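Local coordinates for peptide synthetase, module 7 (Actinoplanes teichomyceticus, PDB 4TX3), which belongs to the condensation-domain family and probably takes part in nonribosomal peptide assembly as a portion of a multimodular synthetase, at residues 257-261 / 262-266; 343-346 / 347-350. All coordinates share one frame; numbering follows the deposited sequence.

Contact 1: 257-261 / 262-266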
loop_
_atom_site.group_PDB
_atom_site.type_symbol
_atom_site.label_atom_id
_atom_site.label_comp_id
_atom_site.label_asym_id
_atom_site.label_seq_id
_atom_site.Cartn_x
_atom_site.Cartn_y
_atom_site.Cartn_z
ATOM N N ALA B 257 -10.981 -28.389 -0.606
ATOM C CA ALA B 257 -10.180 -28.141 0.611
ATOM C C ALA B 257 -9.816 -26.647 0.704
ATOM O O ALA B 257 -10.274 -25.836 -0.106
ATOM C CB ALA B 257 -8.927 -29.012 0.665
ATOM N N GLY B 258 -9.011 -26.270 1.693
ATOM C CA GLY B 258 -8.868 -24.858 2.004
ATOM C C GLY B 258 -7.543 -24.232 1.640
ATOM O O GLY B 258 -7.289 -23.079 1.982
ATOM N N ALA B 259 -6.702 -24.973 0.929
ATOM C CA ALA B 259 -5.304 -24.584 0.784
ATOM C C ALA B 259 -5.060 -23.560 -0.318
ATOM O O ALA B 259 -5.458 -23.743 -1.464
ATOM C CB ALA B 259 -4.449 -25.813 0.542
ATOM N N ASP B 260 -4.368 -22.489 0.038
ATOM C CA ASP B 260 -3.973 -21.486 -0.937
ATOM C C ASP B 260 -2.759 -21.947 -1.741
ATOM O O ASP B 260 -2.122 -22.955 -1.423
ATOM C CB ASP B 260 -3.678 -20.158 -0.233
ATOM C CG ASP B 260 -2.667 -20.314 0.888
ATOM O OD1 ASP B 260 -2.505 -21.456 1.391
ATOM O OD2 ASP B 260 -2.032 -19.303 1.265
ATOM N N MET B 261 -2.442 -21.197 -2.786
ATOM C CA MET B 261 -1.361 -21.553 -3.688
ATOM C C MET B 261 0.010 -21.752 -3.006
ATOM O O MET B 261 0.739 -22.669 -3.384
ATOM C CB MET B 261 -1.234 -20.493 -4.786
ATOM C CG MET B 261 -0.227 -20.839 -5.856
ATOM S SD MET B 261 -0.806 -22.239 -6.841
ATOM C CE MET B 261 -2.479 -21.736 -7.281
ATOM N N PRO B 262 0.379 -20.898 -2.020
ATOM C CA PRO B 262 1.700 -21.144 -1.408
ATOM C C PRO B 262 1.840 -22.539 -0.809
ATOM O O PRO B 262 2.916 -23.132 -0.865
ATOM C CB PRO B 262 1.788 -20.076 -0.313
ATOM C CG PRO B 262 0.907 -18.974 -0.806
ATOM C CD PRO B 262 -0.223 -19.635 -1.537
ATOM N N GLN B 263 0.756 -23.079 -0.271
ATOM C CA GLN B 263 0.820 -24.412 0.327
ATOM C C GLN B 263 0.804 -25.520 -0.744
ATOM O O GLN B 263 1.428 -26.561 -0.569
ATOM C CB GLN B 263 -0.330 -24.603 1.321
ATOM C CG GLN B 263 -0.318 -23.633 2.489
ATOM C CD GLN B 263 -1.459 -23.880 3.473
ATOM O OE1 GLN B 263 -2.487 -24.461 3.129
ATOM N NE2 GLN B 263 -1.271 -23.451 4.711
ATOM N N LEU B 264 0.096 -25.295 -1.850
ATOM C CA LEU B 264 0.086 -26.249 -2.956
ATOM C C LEU B 264 1.477 -26.454 -3.521
ATOM O O LEU B 264 1.886 -27.585 -3.787
ATOM C CB LEU B 264 -0.843 -25.785 -4.075
ATOM C CG LEU B 264 -2.343 -25.761 -3.788
ATOM C CD1 LEU B 264 -3.096 -25.532 -5.064
ATOM C CD2 LEU B 264 -2.791 -27.037 -3.162
ATOM N N VAL B 265 2.194 -25.353 -3.713
ATOM C CA VAL B 265 3.548 -25.393 -4.261
ATOM C C VAL B 265 4.497 -26.006 -3.228
ATOM O O VAL B 265 5.432 -26.736 -3.566
ATOM C CB VAL B 265 4.034 -23.971 -4.673
ATOM C CG1 VAL B 265 5.470 -24.003 -5.146
ATOM C CG2 VAL B 265 3.120 -23.390 -5.764
ATOM N N GLN B 266 4.247 -25.724 -1.957
ATOM C CA GLN B 266 5.059 -26.337 -0.917
ATOM C C GLN B 266 4.895 -27.854 -0.934
ATOM O O GLN B 266 5.867 -28.595 -0.760
ATOM C CB GLN B 266 4.695 -25.774 0.445
ATOM C CG GLN B 266 5.532 -26.331 1.546
ATOM C CD GLN B 266 5.219 -25.666 2.853
ATOM O OE1 GLN B 266 4.547 -24.632 2.876
ATOM N NE2 GLN B 266 5.687 -26.255 3.965
#
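Asp260 and Gln263 are brought together by two first torsions: Asp260 places CG between its own backbone N and carbonyl carbon (chi1 54°), while Gln263 turns CG away from its carbonyl carbon (chi1 -61°) and then runs out extended. The two side chains meet at about a right angle, with Asp260 OD1 against the aliphatic CG of Gln263 at 3.3 Å. The carboxylate and amide planes are strongly inclined, 73° apart, and no bond joins these groups. The other carboxylate oxygen, Asp260 OD2, rests against the ring carbon CD of Pro262 (3.4 Å). Proline suits this first turn, where its missing N-H costs no helical bond. Although Asp260 occupies the N-cap, its carboxylate caps nothing; its backbone O instead receives Leu264 N at 3.3 Å and, in a weak bond, Gln263 N. Met261 O takes Val265 N at 3.1 Å. The small Ala259 CB lies 3.5 Å from Gln263 OE1, and Ala259 also touches Gln328 of helix 320-334. With an alanine in place of Gln263, Asp260 OD1 would probably lose the CG and amide it leans on, leaving the carboxylate freer to turn. Met261 reaches Glu405 and Val265 Leu403 of strand 399-407; Val265 also meets strand 363-369. This is the amino-terminal turn of a helix laid on the four-stranded sheet of a condensation-type fold.

Contact 2: 343-346 / 347-350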
loop_
_atom_site.group_PDB
_atom_site.type_symbol
_atom_site.label_atom_id
_atom_site.label_comp_id
_atom_site.label_asym_id
_atom_site.label_seq_id
_atom_site.Cartn_x
_atom_site.Cartn_y
_atom_site.Cartn_z
ATOM N N GLU B 343 15.409 -17.902 15.330
ATOM C CA GLU B 343 16.840 -17.963 15.615
ATOM C C GLU B 343 17.104 -18.541 17.008
ATOM O O GLU B 343 18.232 -18.882 17.364
ATOM C CB GLU B 343 17.461 -16.571 15.481
ATOM C CG GLU B 343 17.447 -16.000 14.054
ATOM C CD GLU B 343 16.077 -15.466 13.593
ATOM O OE1 GLU B 343 15.152 -15.347 14.426
ATOM O OE2 GLU B 343 15.921 -15.157 12.386
ATOM N N LYS B 344 16.036 -18.656 17.780
ATOM C CA LYS B 344 16.097 -19.160 19.135
ATOM C C LYS B 344 15.956 -20.682 19.126
ATOM O O LYS B 344 16.318 -21.369 20.087
ATOM C CB LYS B 344 14.989 -18.506 19.962
ATOM C CG LYS B 344 15.172 -18.599 21.433
ATOM C CD LYS B 344 16.300 -17.711 21.907
ATOM C CE LYS B 344 16.320 -17.673 23.443
ATOM N NZ LYS B 344 15.533 -18.792 24.065
ATOM N N ILE B 345 15.433 -21.195 18.015
ATOM C CA ILE B 345 15.086 -22.603 17.889
ATOM C C ILE B 345 16.281 -23.566 17.815
ATOM O O ILE B 345 16.198 -24.652 18.380
ATOM C CB ILE B 345 14.186 -22.816 16.676
ATOM C CG1 ILE B 345 12.769 -22.344 17.007
ATOM C CG2 ILE B 345 14.177 -24.280 16.248
ATOM C CD1 ILE B 345 11.855 -22.308 15.821
ATOM N N PRO B 346 17.389 -23.189 17.133
ATOM C CA PRO B 346 18.560 -24.084 17.234
ATOM C C PRO B 346 18.962 -24.452 18.674
ATOM O O PRO B 346 19.181 -25.629 18.913
ATOM C CB PRO B 346 19.663 -23.283 16.534
ATOM C CG PRO B 346 18.901 -22.555 15.442
ATOM C CD PRO B 346 17.580 -22.164 16.084
ATOM N N GLU B 347 19.034 -23.487 19.591
ATOM C CA GLU B 347 19.196 -23.759 21.030
ATOM C C GLU B 347 18.204 -24.757 21.596
ATOM O O GLU B 347 18.593 -25.742 22.207
ATOM C CB GLU B 347 19.035 -22.485 21.853
ATOM C CG GLU B 347 20.121 -21.479 21.719
ATOM C CD GLU B 347 19.619 -20.095 22.075
ATOM O OE1 GLU B 347 18.770 -20.000 22.994
ATOM O OE2 GLU B 347 20.050 -19.113 21.417
ATOM N N LEU B 348 16.917 -24.459 21.428
ATOM C CA LEU B 348 15.840 -25.294 21.954
ATOM C C LEU B 348 15.963 -26.738 21.514
ATOM O O LEU B 348 15.478 -27.641 22.184
ATOM C CB LEU B 348 14.480 -24.759 21.509
ATOM C CG LEU B 348 14.248 -23.266 21.703
ATOM C CD1 LEU B 348 12.920 -22.886 21.103
ATOM C CD2 LEU B 348 14.294 -22.903 23.180
ATOM N N LEU B 349 16.587 -26.950 20.365
ATOM C CA LEU B 349 16.720 -28.286 19.824
ATOM C C LEU B 349 18.072 -28.889 20.162
ATOM O O LEU B 349 18.393 -29.976 19.684
ATOM C CB LEU B 349 16.536 -28.264 18.317
ATOM C CG LEU B 349 15.132 -28.001 17.807
ATOM C CD1 LEU B 349 15.175 -27.968 16.269
ATOM C CD2 LEU B 349 14.151 -29.065 18.339
ATOM N N ALA B 350 18.845 -28.174 20.983
ATOM C CA ALA B 350 20.228 -28.542 21.330
ATOM C C ALA B 350 20.997 -28.945 20.087
ATOM O O ALA B 350 21.693 -29.952 20.076
ATOM C CB ALA B 350 20.266 -29.671 22.362
HETATM O O HOH W 1 19.629 -20.571 18.786
#
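Lys344 and Glu347 carry the polar side of this short helix. With CG anti to the backbone N (chi1 -162°), the lysine chain bends at chi2 and chi4, so that CD and CE pass slantwise by the carboxylate: CE comes within 3.4 Å of Glu347 OE1, and NZ forms a long salt bridge to the same oxygen at 3.6 Å. NZ has a second, weak ion pair with Glu194. Glu347 is extended beyond CG, which lets its OE2 take a weak bond from a water that also donates to Glu343 O and accepts from Glu347 N, bridging the start of the turn. The helix ends in a Schellman motif: Ala350, at positive phi, is its C-prime residue, and its N bonds to Glu347 O at 2.7 Å. Just before it, Leu349 N is shared between Ile345 O (3.1 Å) and Pro346 O, the latter approached from well above its carbonyl plane. On the apolar side, Ile345 holds CG2 anti to its backbone N and Leu349 turns CG from its carbonyl carbon (chi1 -71°); the chains lie alongside, pointing the same way, CG2 to CD1 3.8 Å. Ile345 CG1 touches Leu348 CD1 at 4.1 Å. Apolar side chains suit this face, where Trp208 and Leu212 cover Ile345 and Ile205 lies against Leu348.

In the fold
From the N terminus, the chain first passes through helix 244-255, and contact 1 then closes the turn that leads from the loop after it into helix 261-278. The chain goes on through strands 281-288 and 306-313 and helix 320-334, the last of which packs against contact 1, before contact 2 forms the short helix 345-348. Strand 363-369 follows and returns to pack against contact 1. The two contacts are thus in series, neither nesting nor crossing; their centres lie 28 Å apart and their nearest atoms about 14 Å. Contact 1 sets the start of helix 261-278 against helices 244-255 and 320-334 and the four-stranded sheet, whereas contact 2 joins its short surface helix to helix 200-211 and, through Glu343, to Arg22.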